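Side-chain contacts in conserved hypothetical protein (Shewanella loihica, PDB 2GPI), which is of unknown function, belongs to the DUF1488 family and may take part in transcriptional regulation of the shikimate pathway: residues Glu47-Asn51 with Ser52-Leu56; Ser57-Glu60 with Gln61-Asp65. All coordinates share one frame; numbering follows the deposited sequence.

Contact 1: Glu47-Asn51 with Ser52-Leu56; sequences EKINN and SEQAL
Q54, in the first turn of helix 52-61, reaches back over the loop that leads into that helix, while N51 serves as the N-cap. Q54 CB lies 3.3 Å from N51 O, and CG stands anti to the backbone N (chi1 179°), which sends the extended chain off the helix toward E47 and K48. At the tip the amide is held by its oxygen and by both N-H groups. Q54 OE1 accepts from N50 N at 2.7 Å, an almost straight bond (N-H...O 174°) although the donor is tilted from the carbonyl plane. Q54 NE2 donates twice: to E47 OE2 at 2.8 Å, lying in the amide plane and using the anti lone pair of a carboxylate nearly coplanar with the amide, and to K48 O, also at 2.8 Å but tilted from that plane. Three bonds thus fix the rotation of the amide. Replacing this glutamine with alanine removes all three and is likely to leave N50 N and K48 O without these partners and the E47 carboxylate freer to turn. Beside the amide, I49 CG2 packs on A55 CB at 4.0 Å, and I49 N is bound by E42 of helix 38-45. The helix itself starts with A55 N donating to N51 O. At the cap, N51 OD1 accepts from E53 N on a lone pair at 2.8 Å, and a water that also binds S52 OG donates to the same oxygen.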
# COMPACT_ATOMS: atom_id res chain seq x y z
N GLU A 47 2.61 -16.42 -3.85
CA GLU A 47 1.71 -17.18 -2.97
C GLU A 47 0.28 -16.72 -3.18
O GLU A 47 -0.00 -15.50 -3.16
CB GLU A 47 2.12 -16.89 -1.52
CG GLU A 47 1.44 -17.65 -0.45
CD GLU A 47 2.09 -17.42 0.91
OE1 GLU A 47 3.36 -17.35 0.99
OE2 GLU A 47 1.36 -17.32 1.92
N LYS A 48 -0.63 -17.66 -3.29
CA LYS A 48 -2.03 -17.31 -3.35
C LYS A 48 -2.61 -17.08 -1.92
O LYS A 48 -2.20 -17.76 -0.98
CB LYS A 48 -2.78 -18.34 -4.13
CG LYS A 48 -2.35 -18.27 -5.60
CD LYS A 48 -3.19 -19.08 -6.52
CE LYS A 48 -2.59 -19.09 -7.92
NZ LYS A 48 -1.27 -19.78 -7.92
N ILE A 49 -3.47 -16.08 -1.81
CA ILE A 49 -4.04 -15.63 -0.56
C ILE A 49 -5.39 -16.25 -0.36
O ILE A 49 -6.26 -16.16 -1.24
CB ILE A 49 -4.25 -14.06 -0.54
CG1 ILE A 49 -2.93 -13.35 -0.30
CG2 ILE A 49 -5.22 -13.64 0.54
CD1 ILE A 49 -2.91 -11.85 -0.66
N ASN A 50 -5.59 -16.89 0.79
CA ASN A 50 -6.90 -17.50 1.09
C ASN A 50 -7.43 -17.17 2.48
O ASN A 50 -8.44 -17.72 2.89
CB ASN A 50 -6.83 -19.01 0.93
CG ASN A 50 -5.71 -19.62 1.73
OD1 ASN A 50 -5.51 -19.31 2.91
ND2 ASN A 50 -4.90 -20.45 1.06
N ASN A 51 -6.74 -16.28 3.19
CA ASN A 51 -7.17 -15.89 4.52
C ASN A 51 -6.65 -14.47 4.76
O ASN A 51 -5.54 -14.11 4.37
CB ASN A 51 -6.64 -16.89 5.56
CG ASN A 51 -7.25 -16.69 6.93
OD1 ASN A 51 -7.04 -15.64 7.55
ND2 ASN A 51 -7.98 -17.68 7.42
N SER A 52 -7.49 -13.63 5.35
CA SER A 52 -7.08 -12.26 5.62
C SER A 52 -5.88 -12.15 6.57
O SER A 52 -5.12 -11.17 6.48
CB SER A 52 -8.28 -11.40 6.10
OG SER A 52 -8.80 -11.86 7.34
N GLU A 53 -5.70 -13.15 7.44
CA GLU A 53 -4.52 -13.14 8.33
C GLU A 53 -3.23 -13.30 7.50
O GLU A 53 -2.21 -12.62 7.71
CB GLU A 53 -4.63 -14.23 9.43
CG GLU A 53 -3.42 -14.25 10.31
CD GLU A 53 -3.52 -15.13 11.55
OE1 GLU A 53 -4.49 -15.92 11.69
OE2 GLU A 53 -2.58 -15.01 12.38
N GLN A 54 -3.29 -14.21 6.56
CA GLN A 54 -2.22 -14.45 5.59
C GLN A 54 -1.95 -13.21 4.75
O GLN A 54 -0.79 -12.83 4.51
CB GLN A 54 -2.63 -15.65 4.72
CG GLN A 54 -1.61 -15.98 3.67
CD GLN A 54 -2.23 -16.79 2.53
OE1 GLN A 54 -3.46 -16.98 2.49
NE2 GLN A 54 -1.38 -17.29 1.61
N ALA A 55 -3.01 -12.55 4.28
CA ALA A 55 -2.90 -11.30 3.51
C ALA A 55 -2.09 -10.27 4.28
O ALA A 55 -1.15 -9.68 3.74
CB ALA A 55 -4.29 -10.72 3.06
N LEU A 56 -2.44 -10.07 5.55
CA LEU A 56 -1.76 -9.08 6.38
C LEU A 56 -0.31 -9.52 6.62
O LEU A 56 0.62 -8.73 6.58
CB LEU A 56 -2.47 -8.89 7.71
CG LEU A 56 -1.68 -8.06 8.72
CD1 LEU A 56 -1.48 -6.68 8.14
CD2 LEU A 56 -2.39 -7.97 10.09
O HOH W 1 -8.67 -14.12 9.15

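Contact 2: Ser57-Glu60 with Gln61-Asp65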
# COMPACT_ATOMS: atom_id res chain seq x y z
N SER A 57 -0.10 -10.81 6.82
CA SER A 57 1.25 -11.35 7.02
C SER A 57 2.14 -11.11 5.79
O SER A 57 3.32 -10.75 5.92
CB SER A 57 1.22 -12.83 7.39
OG SER A 57 2.53 -13.34 7.56
N LEU A 58 1.58 -11.26 4.61
CA LEU A 58 2.32 -11.00 3.37
C LEU A 58 2.65 -9.51 3.21
O LEU A 58 3.79 -9.16 2.83
CB LEU A 58 1.59 -11.58 2.16
CG LEU A 58 1.51 -13.13 2.09
CD1 LEU A 58 0.62 -13.54 0.92
CD2 LEU A 58 2.92 -13.77 2.03
N PHE A 59 1.70 -8.64 3.49
CA PHE A 59 1.99 -7.21 3.54
C PHE A 59 3.19 -6.92 4.47
O PHE A 59 4.16 -6.21 4.10
CB PHE A 59 0.77 -6.37 3.93
CG PHE A 59 1.08 -4.91 4.03
CD1 PHE A 59 1.64 -4.39 5.19
CD2 PHE A 59 0.93 -4.06 2.91
CE1 PHE A 59 2.00 -3.03 5.29
CE2 PHE A 59 1.30 -2.69 3.04
CZ PHE A 59 1.81 -2.20 4.20
N GLU A 60 3.11 -7.48 5.68
CA GLU A 60 4.19 -7.25 6.66
C GLU A 60 5.53 -7.77 6.15
O GLU A 60 6.58 -7.09 6.33
CB GLU A 60 3.80 -7.87 7.99
CG GLU A 60 2.74 -7.12 8.67
CD GLU A 60 3.17 -5.73 9.15
OE1 GLU A 60 4.37 -5.37 9.10
OE2 GLU A 60 2.29 -5.00 9.59
N GLN A 61 5.53 -8.92 5.50
CA GLN A 61 6.76 -9.50 4.93
C GLN A 61 7.43 -8.56 3.93
O GLN A 61 8.65 -8.49 3.87
CB GLN A 61 6.47 -10.85 4.28
CG GLN A 61 7.67 -11.53 3.70
CD GLN A 61 7.35 -12.96 3.28
OE1 GLN A 61 6.31 -13.53 3.71
NE2 GLN A 61 8.23 -13.56 2.46
N PHE A 62 6.63 -7.82 3.16
CA PHE A 62 7.12 -6.96 2.13
C PHE A 62 6.82 -5.47 2.46
O PHE A 62 6.84 -4.61 1.55
CB PHE A 62 6.50 -7.35 0.79
CG PHE A 62 6.93 -8.71 0.32
CD1 PHE A 62 8.09 -8.85 -0.40
CD2 PHE A 62 6.16 -9.83 0.56
CE1 PHE A 62 8.53 -10.07 -0.85
CE2 PHE A 62 6.62 -11.08 0.16
CZ PHE A 62 7.80 -11.18 -0.57
N ARG A 63 6.57 -5.16 3.73
CA ARG A 63 6.09 -3.83 4.11
C ARG A 63 6.96 -2.72 3.54
O ARG A 63 6.47 -1.73 2.97
CB ARG A 63 6.05 -3.66 5.65
CG ARG A 63 5.84 -2.25 6.12
CD ARG A 63 5.87 -2.15 7.59
NE ARG A 63 6.00 -0.74 7.99
CZ ARG A 63 6.21 -0.33 9.24
NH1 ARG A 63 6.29 -1.21 10.21
NH2 ARG A 63 6.29 0.98 9.50
N PHE A 64 8.27 -2.82 3.75
CA PHE A 64 9.15 -1.71 3.37
C PHE A 64 9.31 -1.57 1.85
O PHE A 64 9.41 -0.46 1.35
CB PHE A 64 10.48 -1.76 4.13
CG PHE A 64 10.28 -1.48 5.59
CD1 PHE A 64 10.31 -0.17 6.04
CD2 PHE A 64 9.93 -2.49 6.47
CE1 PHE A 64 10.03 0.15 7.37
CE2 PHE A 64 9.64 -2.19 7.83
CZ PHE A 64 9.69 -0.87 8.26
N ASP A 65 9.24 -2.67 1.12
CA ASP A 65 9.20 -2.57 -0.33
C ASP A 65 7.92 -1.92 -0.82
O ASP A 65 7.90 -1.13 -1.77
CB ASP A 65 9.29 -3.98 -0.92
CG ASP A 65 10.68 -4.63 -0.75
OD1 ASP A 65 11.67 -3.93 -0.42
OD2 ASP A 65 10.74 -5.85 -0.99
O HOH W 2 4.41 -13.88 5.45
O HOH W 3 6.21 -4.08 10.34
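L58 and Q61 lie side by side and point the same way in the last turn of helix 52-61, where the chain leaves helical geometry at F62 and starts helix 63-75 at once: a helix-to-helix junction with F62 as the N-cap residue of the second helix. The nearest side-chain atoms of the first pair are L58 CD2 and Q61 OE1, 3.8 Å apart. Q61 OE1 also accepts from a water at 2.6 Å; this water binds S57 OG as well, so the glutamine is tied to the preceding turn.

F62 sets a ring edge against the backbone: F62 CD2 comes within 3.3 Å of L58 O, which lies in the ring plane. With CG beside the backbone N (chi1 -65°), the ring is directed toward L44 and A45 of helix 38-45. L58 O also accepts from F62 N at 3.2 Å, and the bond from F62 N to F59 O is weak, as is that from R63 N to E60 O.

R63 runs obliquely past F59, with R63 CG 4.0 Å from F59 CE1. The guanidinium and ring planes are only 15° apart, yet it is this CG, not the guanidinium, that meets the ring. The F59 ring itself is buried and meets that of F23. Beyond CG the arginine extends alongside E60, whose bend at chi2 (-67°) keeps E60 OE1 beside it, 3.9 Å from R63 CD. Carboxylate and guanidinium planes are nearly perpendicular, and the charged atoms do not touch. R63 NE instead forms salt bridges with E67 and E10, while F64 CZ covers one guanidinium face. A water at the guanidinium edge links the two side chains, donating to E60 OE1 and accepting from R63 NH1 at 2.9 Å.

In the fold
Both contacts use helix 52-61: contact 1 builds its start and ties it to the loop that follows helix 38-45, and contact 2 ends it and passes the chain into helix 63-75. Contact 1 lies at the surface, about 15 Å from the chain centre to its own centre, and rests mainly on amide, carboxylate and backbone hydrogen bonds. Contact 2, about 9 Å from the chain centre, is partly buried; L58 and F59 are buried, while its polar tips meet through water and, at R63, salt bridges. The two meet at L58, whose CD1 packs 3.8 Å from I49 CG1 and whose CD2 lies against E47 OE1, so L58 touches an apolar and a carboxylate side chain of the loop.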